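Local coordinates for 50S ribosomal protein L16 arginine hydroxylase (Escherichia coli, PDB 4CCL) that hydroxylates an arginine of ribosomal protein uL16 as an iron- and 2-oxoglutarate-dependent oxygenase of the JmjC type, and works as a homodimer, at residues 33-38 with 91-96; 47-52 with 81-86; 110-115 with 197-202; 130-135 with 178-183. All blocks are in the same frame, centred on the assembly; numbering follows the deposited sequence.

Contact 1: residues 33-38 with 91-96; sequences DPISPD and EPTAAL
P34 presses the CB corner of its ring onto the backbone of helix 91-94: CB lies 3.4 Å from the carbonyl oxygen P92 O. The approach is mutual: P92 CB sits 3.6 Å from P34 O. Their rings meet only at the CB corners, 4.2 Å apart. P34 CG faces further along the helical segment and just reaches L96 CD1 at 4.5 Å. T93 and P34 cross obliquely. T93 OG1 is anti to its own carbonyl carbon (chi1 -65°), which brings the hydroxyl to 3.9 Å from both P34 CB and I35 CB. T93 OG1 is hydrogen-bonded to H90 ND1, and toward P34 and I35 it only packs. The contact joins the loop that leads into helix 37-45 to a short helix, both lying against the outside of the JmjC sheet: P34 and L96 rest on Y198 of strand 195-202, while I35 and T93 rest on I113 of strand 108-116. With I35 CG1 anti to the backbone N (chi1 -159°), CG2 falls between the backbone N and the carbonyl carbon, and there it lies 4.2 Å from T93 OG1. On the two flanks of this pair, S36 OG caps E39 N at the start of helix 37-45, and D33 OD2 is hydrogen-bonded to Y198 OH and T137 N.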
loop_
_atom_site.group_PDB
_atom_site.type_symbol
_atom_site.label_atom_id
_atom_site.label_comp_id
_atom_site.label_asym_id
_atom_site.label_seq_id
_atom_site.Cartn_x
_atom_site.Cartn_y
_atom_site.Cartn_z
ATOM N N ASP B 33 26.060 32.054 17.230
ATOM C CA ASP B 33 24.786 31.658 16.651
ATOM C C ASP B 33 24.702 32.011 15.172
ATOM O O ASP B 33 25.053 33.120 14.773
ATOM C CB ASP B 33 23.631 32.298 17.421
ATOM C CG ASP B 33 23.567 31.831 18.861
ATOM O OD1 ASP B 33 24.606 31.878 19.553
ATOM O OD2 ASP B 33 22.481 31.404 19.300
ATOM N N PRO B 34 24.243 31.054 14.353
ATOM C CA PRO B 34 24.140 31.257 12.905
ATOM C C PRO B 34 23.061 32.274 12.558
ATOM O O PRO B 34 23.150 32.945 11.532
ATOM C CB PRO B 34 23.747 29.870 12.387
ATOM C CG PRO B 34 23.067 29.215 13.539
ATOM C CD PRO B 34 23.759 29.725 14.766
ATOM N N ILE B 35 22.060 32.392 13.424
ATOM C CA ILE B 35 20.919 33.251 13.154
ATOM C C ILE B 35 20.513 33.998 14.429
ATOM O O ILE B 35 20.927 33.629 15.529
ATOM C CB ILE B 35 19.743 32.423 12.570
ATOM C CG1 ILE B 35 18.762 33.309 11.802
ATOM C CG2 ILE B 35 19.054 31.618 13.655
ATOM C CD1 ILE B 35 17.537 32.575 11.298
ATOM N N SER B 36 19.712 35.049 14.275
ATOM C CA SER B 36 19.284 35.877 15.399
ATOM C C SER B 36 17.775 35.726 15.585
ATOM O O SER B 36 17.075 35.355 14.644
ATOM C CB SER B 36 19.644 37.347 15.152
ATOM O OG SER B 36 18.602 38.025 14.470
ATOM N N PRO B 37 17.272 35.978 16.807
ATOM C CA PRO B 37 15.836 35.853 17.092
ATOM C C PRO B 37 14.966 36.668 16.136
ATOM O O PRO B 37 13.853 36.254 15.799
ATOM C CB PRO B 37 15.718 36.415 18.510
ATOM C CG PRO B 37 17.041 36.145 19.126
ATOM C CD PRO B 37 18.040 36.330 18.016
ATOM N N ASP B 38 15.483 37.815 15.706
ATOM C CA ASP B 38 14.796 38.670 14.745
ATOM C C ASP B 38 14.686 37.998 13.381
ATOM O O ASP B 38 13.593 37.893 12.815
ATOM C CB ASP B 38 15.515 40.015 14.614
ATOM C CG ASP B 38 15.205 40.954 15.759
ATOM O OD1 ASP B 38 14.113 40.825 16.351
ATOM O OD2 ASP B 38 16.048 41.822 16.067
ATOM N N GLU B 91 21.463 29.726 4.952
ATOM C CA GLU B 91 22.753 29.053 4.729
ATOM C C GLU B 91 23.638 28.934 5.987
ATOM O O GLU B 91 24.170 27.848 6.272
ATOM C CB GLU B 91 23.544 29.690 3.570
ATOM C CG GLU B 91 23.024 29.397 2.171
ATOM C CD GLU B 91 23.992 29.862 1.089
ATOM O OE1 GLU B 91 25.218 29.815 1.329
ATOM O OE2 GLU B 91 23.530 30.277 0.004
ATOM N N PRO B 92 23.820 30.045 6.733
ATOM C CA PRO B 92 24.628 29.945 7.955
ATOM C C PRO B 92 24.110 28.885 8.925
ATOM O O PRO B 92 24.903 28.232 9.602
ATOM C CB PRO B 92 24.496 31.339 8.574
ATOM C CG PRO B 92 24.289 32.234 7.412
ATOM C CD PRO B 92 23.440 31.446 6.456
ATOM N N THR B 93 22.794 28.712 8.976
ATOM C CA THR B 93 22.198 27.671 9.800
ATOM C C THR B 93 22.521 26.305 9.209
ATOM O O THR B 93 22.827 25.361 9.939
ATOM C CB THR B 93 20.670 27.852 9.942
ATOM O OG1 THR B 93 20.393 29.062 10.659
ATOM C CG2 THR B 93 20.064 26.682 10.700
ATOM N N ALA B 94 22.477 26.212 7.883
ATOM C CA ALA B 94 22.813 24.973 7.191
ATOM C C ALA B 94 24.224 24.522 7.538
ATOM O O ALA B 94 24.494 23.320 7.620
ATOM C CB ALA B 94 22.663 25.141 5.687
ATOM N N ALA B 95 25.117 25.487 7.749
ATOM C CA ALA B 95 26.487 25.174 8.166
ATOM C C ALA B 95 26.573 24.324 9.446
ATOM O O ALA B 95 27.511 23.545 9.613
ATOM C CB ALA B 95 27.303 26.442 8.318
ATOM N N LEU B 96 25.598 24.474 10.339
ATOM C CA LEU B 96 25.580 23.724 11.598
ATOM C C LEU B 96 25.467 22.210 11.398
ATOM O O LEU B 96 25.859 21.433 12.267
ATOM C CB LEU B 96 24.435 24.201 12.503
ATOM C CG LEU B 96 24.777 24.998 13.766
ATOM C CD1 LEU B 96 23.619 24.954 14.755
ATOM C CD2 LEU B 96 26.054 24.484 14.409
#

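Contact 2: residues 47-52 with 81-86; sequences SEVDSR and LLVQAV
L82 O is gripped by two groups of the facing strand: R52 N, a hydrogen bond of 2.9 Å, and S51 CA, a CA-H...O contact of 3.1 Å. R52 O in turn accepts L82 N at 2.9 Å, so R52 and L82 form an antiparallel hydrogen-bonded pair, and S51 with V83 the non-hydrogen-bonded pair beside it. Beyond them Q84 N reaches D50 O at 2.9 Å. The side chains of D50 and Q84 then run side by side in the same direction. D50 CG is anti to its backbone N (chi1 -176°), and this carboxylate carbon lies 3.8 Å from Q84 CG, so the acid packs on the glutamine's methylene and not on its amide; the carboxylate and amide planes are turned 50° apart. R52 leans on L82 through CG, 4.1 Å from L82 CB; its guanidinium makes a long, weak ion pair with D158. V49 CG1 packs on V83 CG1 at 3.6 Å, and S51 CB lies 3.8 Å from V83 CG2. L82, on the same face as R52, touches M112 and S114, and its side chain borders a bound sulfate, probably from the crystallisation liquor. The face bearing S51 and V83 is covered by L40 and A44 of helix 37-45, and V49 also packs on W89 of helix 86-89. Strand 79-83 is thus an inner strand, pairing with 51-57 along one edge and, through L81 and V83, with 108-116 along the other.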
loop_
_atom_site.group_PDB
_atom_site.type_symbol
_atom_site.label_atom_id
_atom_site.label_comp_id
_atom_site.label_asym_id
_atom_site.label_seq_id
_atom_site.Cartn_x
_atom_site.Cartn_y
_atom_site.Cartn_z
ATOM N N SER B 47 5.277 32.246 4.574
ATOM C CA SER B 47 4.164 31.303 4.468
ATOM C C SER B 47 4.558 29.877 4.082
ATOM O O SER B 47 3.773 28.944 4.260
ATOM C CB SER B 47 3.108 31.835 3.494
ATOM O OG SER B 47 3.668 32.080 2.216
ATOM N N GLU B 48 5.768 29.703 3.557
ATOM C CA GLU B 48 6.219 28.378 3.138
ATOM C C GLU B 48 6.916 27.642 4.279
ATOM O O GLU B 48 7.241 26.461 4.167
ATOM C CB GLU B 48 7.147 28.473 1.923
ATOM C CG GLU B 48 7.094 29.801 1.187
ATOM C CD GLU B 48 8.019 30.839 1.793
ATOM O OE1 GLU B 48 9.124 30.462 2.241
ATOM O OE2 GLU B 48 7.642 32.029 1.819
ATOM N N VAL B 49 7.141 28.356 5.374
ATOM C CA VAL B 49 7.815 27.807 6.543
ATOM C C VAL B 49 6.832 27.164 7.524
ATOM O O VAL B 49 5.729 27.671 7.733
ATOM C CB VAL B 49 8.615 28.907 7.272
ATOM C CG1 VAL B 49 9.449 28.319 8.398
ATOM C CG2 VAL B 49 9.501 29.651 6.288
ATOM N N ASP B 50 7.241 26.047 8.121
ATOM C CA ASP B 50 6.473 25.420 9.187
ATOM C C ASP B 50 6.972 25.993 10.506
ATOM O O ASP B 50 8.112 25.755 10.905
ATOM C CB ASP B 50 6.663 23.896 9.161
ATOM C CG ASP B 50 5.801 23.166 10.194
ATOM O OD1 ASP B 50 5.354 23.788 11.179
ATOM O OD2 ASP B 50 5.574 21.949 10.021
ATOM N N SER B 51 6.101 26.725 11.190
ATOM C CA SER B 51 6.442 27.319 12.475
ATOM C C SER B 51 5.240 27.280 13.406
ATOM O O SER B 51 4.101 27.179 12.955
ATOM C CB SER B 51 6.921 28.763 12.300
ATOM O OG SER B 51 5.907 29.575 11.733
ATOM N N ARG B 52 5.500 27.348 14.708
ATOM C CA ARG B 52 4.426 27.367 15.694
ATOM C C ARG B 52 4.816 28.086 16.985
ATOM O O ARG B 52 5.987 28.140 17.350
ATOM C CB ARG B 52 3.948 25.943 15.997
ATOM C CG ARG B 52 5.058 24.964 16.344
ATOM C CD ARG B 52 4.554 23.525 16.282
ATOM N NE ARG B 52 4.398 22.930 17.606
ATOM C CZ ARG B 52 3.858 21.734 17.826
ATOM N NH1 ARG B 52 3.418 21.008 16.807
ATOM N NH2 ARG B 52 3.757 21.268 19.063
ATOM N N LEU B 81 8.840 30.077 20.332
ATOM C CA LEU B 81 8.638 29.994 18.893
ATOM C C LEU B 81 9.493 28.873 18.313
ATOM O O LEU B 81 10.713 28.867 18.476
ATOM C CB LEU B 81 8.998 31.324 18.226
ATOM C CG LEU B 81 9.064 31.323 16.696
ATOM C CD1 LEU B 81 7.721 30.930 16.091
ATOM C CD2 LEU B 81 9.520 32.680 16.176
ATOM N N LEU B 82 8.844 27.925 17.645
ATOM C CA LEU B 82 9.535 26.804 17.018
ATOM C C LEU B 82 9.446 26.862 15.498
ATOM O O LEU B 82 8.356 26.930 14.935
ATOM C CB LEU B 82 8.965 25.473 17.512
ATOM C CG LEU B 82 9.256 25.059 18.956
ATOM C CD1 LEU B 82 8.208 25.600 19.918
ATOM C CD2 LEU B 82 9.361 23.546 19.063
ATOM N N VAL B 83 10.598 26.826 14.838
ATOM C CA VAL B 83 10.650 26.853 13.382
ATOM C C VAL B 83 11.361 25.622 12.823
ATOM O O VAL B 83 12.517 25.353 13.157
ATOM C CB VAL B 83 11.352 28.121 12.866
ATOM C CG1 VAL B 83 11.502 28.061 11.354
ATOM C CG2 VAL B 83 10.577 29.362 13.282
ATOM N N GLN B 84 10.656 24.884 11.968
ATOM C CA GLN B 84 11.172 23.655 11.371
ATOM C C GLN B 84 12.080 23.925 10.175
ATOM O O GLN B 84 11.861 24.874 9.425
ATOM C CB GLN B 84 10.011 22.771 10.912
ATOM C CG GLN B 84 9.063 22.350 12.017
ATOM C CD GLN B 84 9.612 21.211 12.852
ATOM O OE1 GLN B 84 10.411 20.407 12.373
ATOM N NE2 GLN B 84 9.188 21.142 14.108
ATOM N N ALA B 85 13.092 23.075 10.011
ATOM C CA ALA B 85 13.939 23.051 8.814
ATOM C C ALA B 85 14.515 24.406 8.397
ATOM O O ALA B 85 14.391 24.805 7.239
ATOM C CB ALA B 85 13.182 22.419 7.649
ATOM N N VAL B 86 15.145 25.105 9.338
ATOM C CA VAL B 86 15.731 26.413 9.056
ATOM C C VAL B 86 16.863 26.291 8.035
ATOM O O VAL B 86 17.097 27.203 7.237
ATOM C CB VAL B 86 16.246 27.084 10.350
ATOM C CG1 VAL B 86 16.963 28.395 10.046
ATOM C CG2 VAL B 86 15.097 27.325 11.309
#

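Contact 3: residues 110-115 with 197-202; sequences DLMISF and NYSVGF. With SO4 (sulfate ion), chain L.
I113 and Y198 lie side by side and point the same way, with I113 CD1 3.7 Å from Y198 CE2. L111 CD1 reaches the edge of the same ring, 4.1 Å from Y198 CD2, while L111 CD2 packs on V200 CG2 at 3.5 Å. An alanine in place of I113 would probably open a gap beside CD2 and CE2 of Y198 and take a packing partner from I35 and V86. On the other face, S114 OG lies between the backbone N and the carbonyl carbon (chi1 71°), on the sulfate side, and donates a hydrogen bond of 2.8 Å to sulfate O1. The selenomethionine M112 brings CE to 3.4 Å from sulfate O2. Further out, antiparallel backbone bonds fix the register: S114 and N197 exchange two, as do M112 and S199. Y198 OH is held by D33 OD2. N197 OD1 takes hydrogen bonds from R140 NH1 and W142 NE1, consistent with N197 positioning R140, which also binds the sulfate. S114 and R140 are inferred substrate-binding residues, and the sulfate, probably from the crystallisation liquor, lies between them in the probable substrate site. Both strands belong to the JmjC domain, whose cupin-type double-stranded beta-helix houses the active site.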
loop_
_atom_site.group_PDB
_atom_site.type_symbol
_atom_site.label_atom_id
_atom_site.label_comp_id
_atom_site.label_asym_id
_atom_site.label_seq_id
_atom_site.Cartn_x
_atom_site.Cartn_y
_atom_site.Cartn_z
ATOM N N ASP B 110 16.883 17.232 9.685
ATOM C CA ASP B 110 16.913 18.679 9.471
ATOM C C ASP B 110 17.236 19.424 10.767
ATOM O O ASP B 110 17.401 18.812 11.823
ATOM C CB ASP B 110 15.570 19.178 8.920
ATOM C CG ASP B 110 15.463 19.034 7.413
ATOM O OD1 ASP B 110 16.445 19.354 6.711
ATOM O OD2 ASP B 110 14.404 18.578 6.933
ATOM N N LEU B 111 17.290 20.751 10.675
ATOM C CA LEU B 111 17.626 21.613 11.805
ATOM C C LEU B 111 16.417 22.463 12.192
ATOM O O LEU B 111 15.995 23.329 11.424
ATOM C CB LEU B 111 18.803 22.522 11.421
ATOM C CG LEU B 111 19.670 23.246 12.465
ATOM C CD1 LEU B 111 18.927 24.341 13.206
ATOM C CD2 LEU B 111 20.257 22.263 13.451
HETATM N N MSE B 112 15.868 22.233 13.383
HETATM C CA MSE B 112 14.765 23.074 13.849
HETATM C C MSE B 112 15.231 23.986 14.983
HETATM O O MSE B 112 15.951 23.555 15.881
HETATM C CB MSE B 112 13.542 22.231 14.248
HETATM C CG MSE B 112 13.452 21.832 15.722
HETATM SE SE MSE B 112 12.598 23.184 16.865
HETATM C CE MSE B 112 12.700 22.216 18.549
ATOM N N ILE B 113 14.837 25.254 14.925
ATOM C CA ILE B 113 15.291 26.233 15.912
ATOM C C ILE B 113 14.151 26.685 16.816
ATOM O O ILE B 113 13.043 26.921 16.346
ATOM C CB ILE B 113 15.901 27.478 15.229
ATOM C CG1 ILE B 113 17.060 27.072 14.322
ATOM C CG2 ILE B 113 16.370 28.496 16.266
ATOM C CD1 ILE B 113 17.748 28.232 13.644
ATOM N N SER B 114 14.421 26.808 18.111
ATOM C CA SER B 114 13.428 27.365 19.020
ATOM C C SER B 114 13.972 28.581 19.765
ATOM O O SER B 114 15.094 28.560 20.267
ATOM C CB SER B 114 12.934 26.311 20.016
ATOM O OG SER B 114 13.934 25.987 20.968
ATOM N N PHE B 115 13.175 29.643 19.821
ATOM C CA PHE B 115 13.490 30.790 20.664
ATOM C C PHE B 115 12.505 30.843 21.817
ATOM O O PHE B 115 11.297 30.866 21.605
ATOM C CB PHE B 115 13.435 32.101 19.876
ATOM C CG PHE B 115 13.499 33.333 20.744
ATOM C CD1 PHE B 115 14.697 33.737 21.313
ATOM C CD2 PHE B 115 12.361 34.084 20.989
ATOM C CE1 PHE B 115 14.758 34.865 22.110
ATOM C CE2 PHE B 115 12.416 35.214 21.784
ATOM C CZ PHE B 115 13.616 35.605 22.346
ATOM N N ASN B 197 17.741 27.520 20.822
ATOM C CA ASN B 197 18.131 26.117 20.765
ATOM C C ASN B 197 18.087 25.583 19.342
ATOM O O ASN B 197 17.157 25.876 18.584
ATOM C CB ASN B 197 17.243 25.264 21.674
ATOM C CG ASN B 197 17.798 25.136 23.080
ATOM O OD1 ASN B 197 17.463 24.201 23.807
ATOM N ND2 ASN B 197 18.655 26.073 23.468
ATOM N N TYR B 198 19.098 24.797 18.988
ATOM C CA TYR B 198 19.195 24.255 17.646
ATOM C C TYR B 198 19.165 22.743 17.711
ATOM O O TYR B 198 20.129 22.108 18.129
ATOM C CB TYR B 198 20.496 24.717 16.987
ATOM C CG TYR B 198 20.697 26.210 17.037
ATOM C CD1 TYR B 198 21.208 26.822 18.177
ATOM C CD2 TYR B 198 20.365 27.010 15.954
ATOM C CE1 TYR B 198 21.387 28.186 18.235
ATOM C CE2 TYR B 198 20.543 28.379 16.000
ATOM C CZ TYR B 198 21.054 28.960 17.145
ATOM O OH TYR B 198 21.232 30.319 17.204
ATOM N N SER B 199 18.070 22.164 17.243
ATOM C CA SER B 199 17.905 20.724 17.278
ATOM C C SER B 199 18.249 20.108 15.930
ATOM O O SER B 199 17.582 20.373 14.921
ATOM C CB SER B 199 16.481 20.356 17.704
ATOM O OG SER B 199 16.215 20.807 19.024
ATOM N N VAL B 200 19.294 19.287 15.926
ATOM C CA VAL B 200 19.643 18.516 14.752
ATOM C C VAL B 200 18.897 17.221 14.944
ATOM O O VAL B 200 19.216 16.429 15.840
ATOM C CB VAL B 200 21.144 18.187 14.710
ATOM C CG1 VAL B 200 21.473 17.370 13.465
ATOM C CG2 VAL B 200 21.978 19.454 14.764
ATOM N N GLY B 201 17.892 17.015 14.102
ATOM C CA GLY B 201 17.006 15.882 14.239
ATOM C C GLY B 201 17.411 14.750 13.329
ATOM O O GLY B 201 18.139 14.945 12.355
ATOM N N PHE B 202 16.921 13.560 13.645
ATOM C CA PHE B 202 17.197 12.387 12.834
ATOM C C PHE B 202 15.899 11.686 12.467
ATOM O O PHE B 202 14.847 11.961 13.043
ATOM C CB PHE B 202 18.166 11.443 13.551
ATOM C CG PHE B 202 19.583 11.947 13.581
ATOM C CD1 PHE B 202 19.965 12.927 14.480
ATOM C CD2 PHE B 202 20.528 11.449 12.699
ATOM C CE1 PHE B 202 21.260 13.395 14.507
ATOM C CE2 PHE B 202 21.828 11.913 12.721
ATOM C CZ PHE B 202 22.194 12.890 13.626
HETATM S S SO4 L . 12.820 22.813 22.098
HETATM O O1 SO4 L . 14.074 23.277 21.512
HETATM O O2 SO4 L . 12.637 21.392 21.816
HETATM O O3 SO4 L . 12.853 23.001 23.545
HETATM O O4 SO4 L . 11.720 23.579 21.522
#

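Contact 4: residues 130-135 with 178-183; sequences DVFIIQ and ILYIPP
F132 presents one ring face to Y180 CD1, 3.6 Å above its plane toward the rim, while I178 CG2 meets the ring's edge in plane. The rings are oblique, centroids 4.9 Å apart and planes at 39°. Y180 CG, anti to the backbone N, starts the ring toward D130; P182 N lies over one face of that ring, near the rim. At its edge lies D130, the carboxylate 9° from the ring plane, and Y180 OH donates a 2.6 Å hydrogen bond to the anti side of D130 OD2, 22° out of the carboxylate plane. Q18 N also bonds to that hydroxyl, and D130 OD1 forms a salt bridge with R107. A phenylalanine for Y180 would probably leave D130 OD2 without this donor and Q18 N without its acceptor. Along the backbone, V131 pairs with I181 and I133 with L179 through two hydrogen bonds each. Opposite the aromatics, I133 CD1 touches I181 CD1 at 3.9 Å. On that face the side chains of V131 and D127 lie about 5 Å apart, and those of I181 and H187 about 4 Å. The pair is part of the cupin-type double-stranded beta-helix of the JmjC domain, here beside these iron ligands.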
loop_
_atom_site.group_PDB
_atom_site.type_symbol
_atom_site.label_atom_id
_atom_site.label_comp_id
_atom_site.label_asym_id
_atom_site.label_seq_id
_atom_site.Cartn_x
_atom_site.Cartn_y
_atom_site.Cartn_z
ATOM N N ASP B 130 16.442 10.203 17.357
ATOM C CA ASP B 130 17.605 10.782 18.010
ATOM C C ASP B 130 17.620 12.281 17.748
ATOM O O ASP B 130 17.120 12.744 16.724
ATOM C CB ASP B 130 18.887 10.161 17.458
ATOM C CG ASP B 130 18.876 8.648 17.524
ATOM O OD1 ASP B 130 18.312 8.015 16.604
ATOM O OD2 ASP B 130 19.429 8.091 18.497
ATOM N N VAL B 131 18.187 13.040 18.678
ATOM C CA VAL B 131 18.305 14.479 18.495
ATOM C C VAL B 131 19.545 15.029 19.199
ATOM O O VAL B 131 19.938 14.536 20.259
ATOM C CB VAL B 131 17.027 15.221 18.976
ATOM C CG1 VAL B 131 16.867 15.120 20.487
ATOM C CG2 VAL B 131 17.037 16.680 18.525
ATOM N N PHE B 132 20.176 16.028 18.588
ATOM C CA PHE B 132 21.223 16.783 19.263
ATOM C C PHE B 132 20.686 18.181 19.532
ATOM O O PHE B 132 20.317 18.892 18.602
ATOM C CB PHE B 132 22.485 16.870 18.403
ATOM C CG PHE B 132 23.248 15.580 18.306
ATOM C CD1 PHE B 132 22.930 14.644 17.336
ATOM C CD2 PHE B 132 24.294 15.309 19.175
ATOM C CE1 PHE B 132 23.634 13.459 17.239
ATOM C CE2 PHE B 132 25.001 14.125 19.084
ATOM C CZ PHE B 132 24.670 13.200 18.113
ATOM N N ILE B 133 20.630 18.581 20.797
ATOM C CA ILE B 133 20.107 19.901 21.119
ATOM C C ILE B 133 21.232 20.852 21.515
ATOM O O ILE B 133 21.843 20.713 22.573
ATOM C CB ILE B 133 19.040 19.842 22.225
ATOM C CG1 ILE B 133 17.926 18.870 21.826
ATOM C CG2 ILE B 133 18.481 21.228 22.488
ATOM C CD1 ILE B 133 16.914 18.598 22.926
ATOM N N ILE B 134 21.485 21.825 20.647
ATOM C CA ILE B 134 22.592 22.757 20.799
ATOM C C ILE B 134 22.129 24.049 21.456
ATOM O O ILE B 134 21.224 24.720 20.960
ATOM C CB ILE B 134 23.201 23.108 19.426
ATOM C CG1 ILE B 134 23.583 21.836 18.668
ATOM C CG2 ILE B 134 24.406 24.022 19.589
ATOM C CD1 ILE B 134 23.815 22.055 17.185
ATOM N N GLN B 135 22.758 24.399 22.573
ATOM C CA GLN B 135 22.455 25.654 23.244
ATOM C C GLN B 135 23.113 26.827 22.527
ATOM O O GLN B 135 24.323 26.829 22.297
ATOM C CB GLN B 135 22.900 25.613 24.707
ATOM C CG GLN B 135 22.647 26.912 25.467
ATOM C CD GLN B 135 21.170 27.212 25.646
ATOM O OE1 GLN B 135 20.390 26.336 26.018
ATOM N NE2 GLN B 135 20.779 28.452 25.373
ATOM N N ILE B 178 25.822 20.722 24.069
ATOM C CA ILE B 178 24.937 19.871 23.284
ATOM C C ILE B 178 24.361 18.768 24.156
ATOM O O ILE B 178 25.078 18.149 24.943
ATOM C CB ILE B 178 25.682 19.217 22.112
ATOM C CG1 ILE B 178 26.469 20.266 21.331
ATOM C CG2 ILE B 178 24.708 18.490 21.195
ATOM C CD1 ILE B 178 27.382 19.680 20.300
ATOM N N LEU B 179 23.061 18.535 24.021
ATOM C CA LEU B 179 22.409 17.430 24.701
ATOM C C LEU B 179 21.959 16.388 23.678
ATOM O O LEU B 179 21.029 16.629 22.910
ATOM C CB LEU B 179 21.210 17.944 25.498
ATOM C CG LEU B 179 20.279 16.914 26.140
ATOM C CD1 LEU B 179 21.030 16.058 27.143
ATOM C CD2 LEU B 179 19.097 17.605 26.802
ATOM N N TYR B 180 22.617 15.231 23.673
ATOM C CA TYR B 180 22.204 14.135 22.806
ATOM C C TYR B 180 21.188 13.249 23.508
ATOM O O TYR B 180 21.465 12.711 24.580
ATOM C CB TYR B 180 23.385 13.270 22.359
ATOM C CG TYR B 180 22.908 11.969 21.751
ATOM C CD1 TYR B 180 22.307 11.952 20.500
ATOM C CD2 TYR B 180 23.019 10.765 22.440
ATOM C CE1 TYR B 180 21.847 10.775 19.942
ATOM C CE2 TYR B 180 22.560 9.585 21.888
ATOM C CZ TYR B 180 21.975 9.597 20.639
ATOM O OH TYR B 180 21.517 8.431 20.081
ATOM N N ILE B 181 20.008 13.135 22.908
ATOM C CA ILE B 181 18.947 12.257 23.393
ATOM C C ILE B 181 18.569 11.158 22.392
ATOM O O ILE B 181 18.130 11.462 21.283
ATOM C CB ILE B 181 17.687 13.056 23.762
ATOM C CG1 ILE B 181 18.067 14.294 24.584
ATOM C CG2 ILE B 181 16.712 12.170 24.520
ATOM C CD1 ILE B 181 16.914 15.233 24.862
ATOM N N PRO B 182 18.747 9.881 22.771
ATOM C CA PRO B 182 18.239 8.777 21.950
ATOM C C PRO B 182 16.718 8.716 22.050
ATOM O O PRO B 182 16.161 9.263 23.000
ATOM C CB PRO B 182 18.847 7.530 22.610
ATOM C CG PRO B 182 19.872 8.036 23.581
ATOM C CD PRO B 182 19.418 9.394 23.985
ATOM N N PRO B 183 16.051 8.057 21.089
ATOM C CA PRO B 183 14.589 7.942 21.143
ATOM C C PRO B 183 14.107 7.133 22.342
ATOM O O PRO B 183 14.744 6.151 22.718
ATOM C CB PRO B 183 14.249 7.203 19.845
ATOM C CG PRO B 183 15.502 6.499 19.464
ATOM C CD PRO B 183 16.605 7.417 19.885
#

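In the fold
Contacts 2, 3 and 4 share one antiparallel sheet, in which six neighbouring strands run 178-181, 131-135, 195-202, 108-116, 79-83, 51-57. Contact 3 is the middle of this row: its centre is 9 Å from that of contact 4 and 11 Å from that of contact 2, with backbone bonds joining it to both. Contacts 2 and 4, whose centres are 19 Å apart, do not touch. Contact 1 lies outside the sheet, its centre 11 Å from that of contact 3, and packs on I113, L111 and Y198. Along the chain, contact 2 falls between the segments of contact 1, and contact 4 between those of contact 3. Strands 79-83 and 51-57 thus continue the sheet that carries the probable substrate-binding residues.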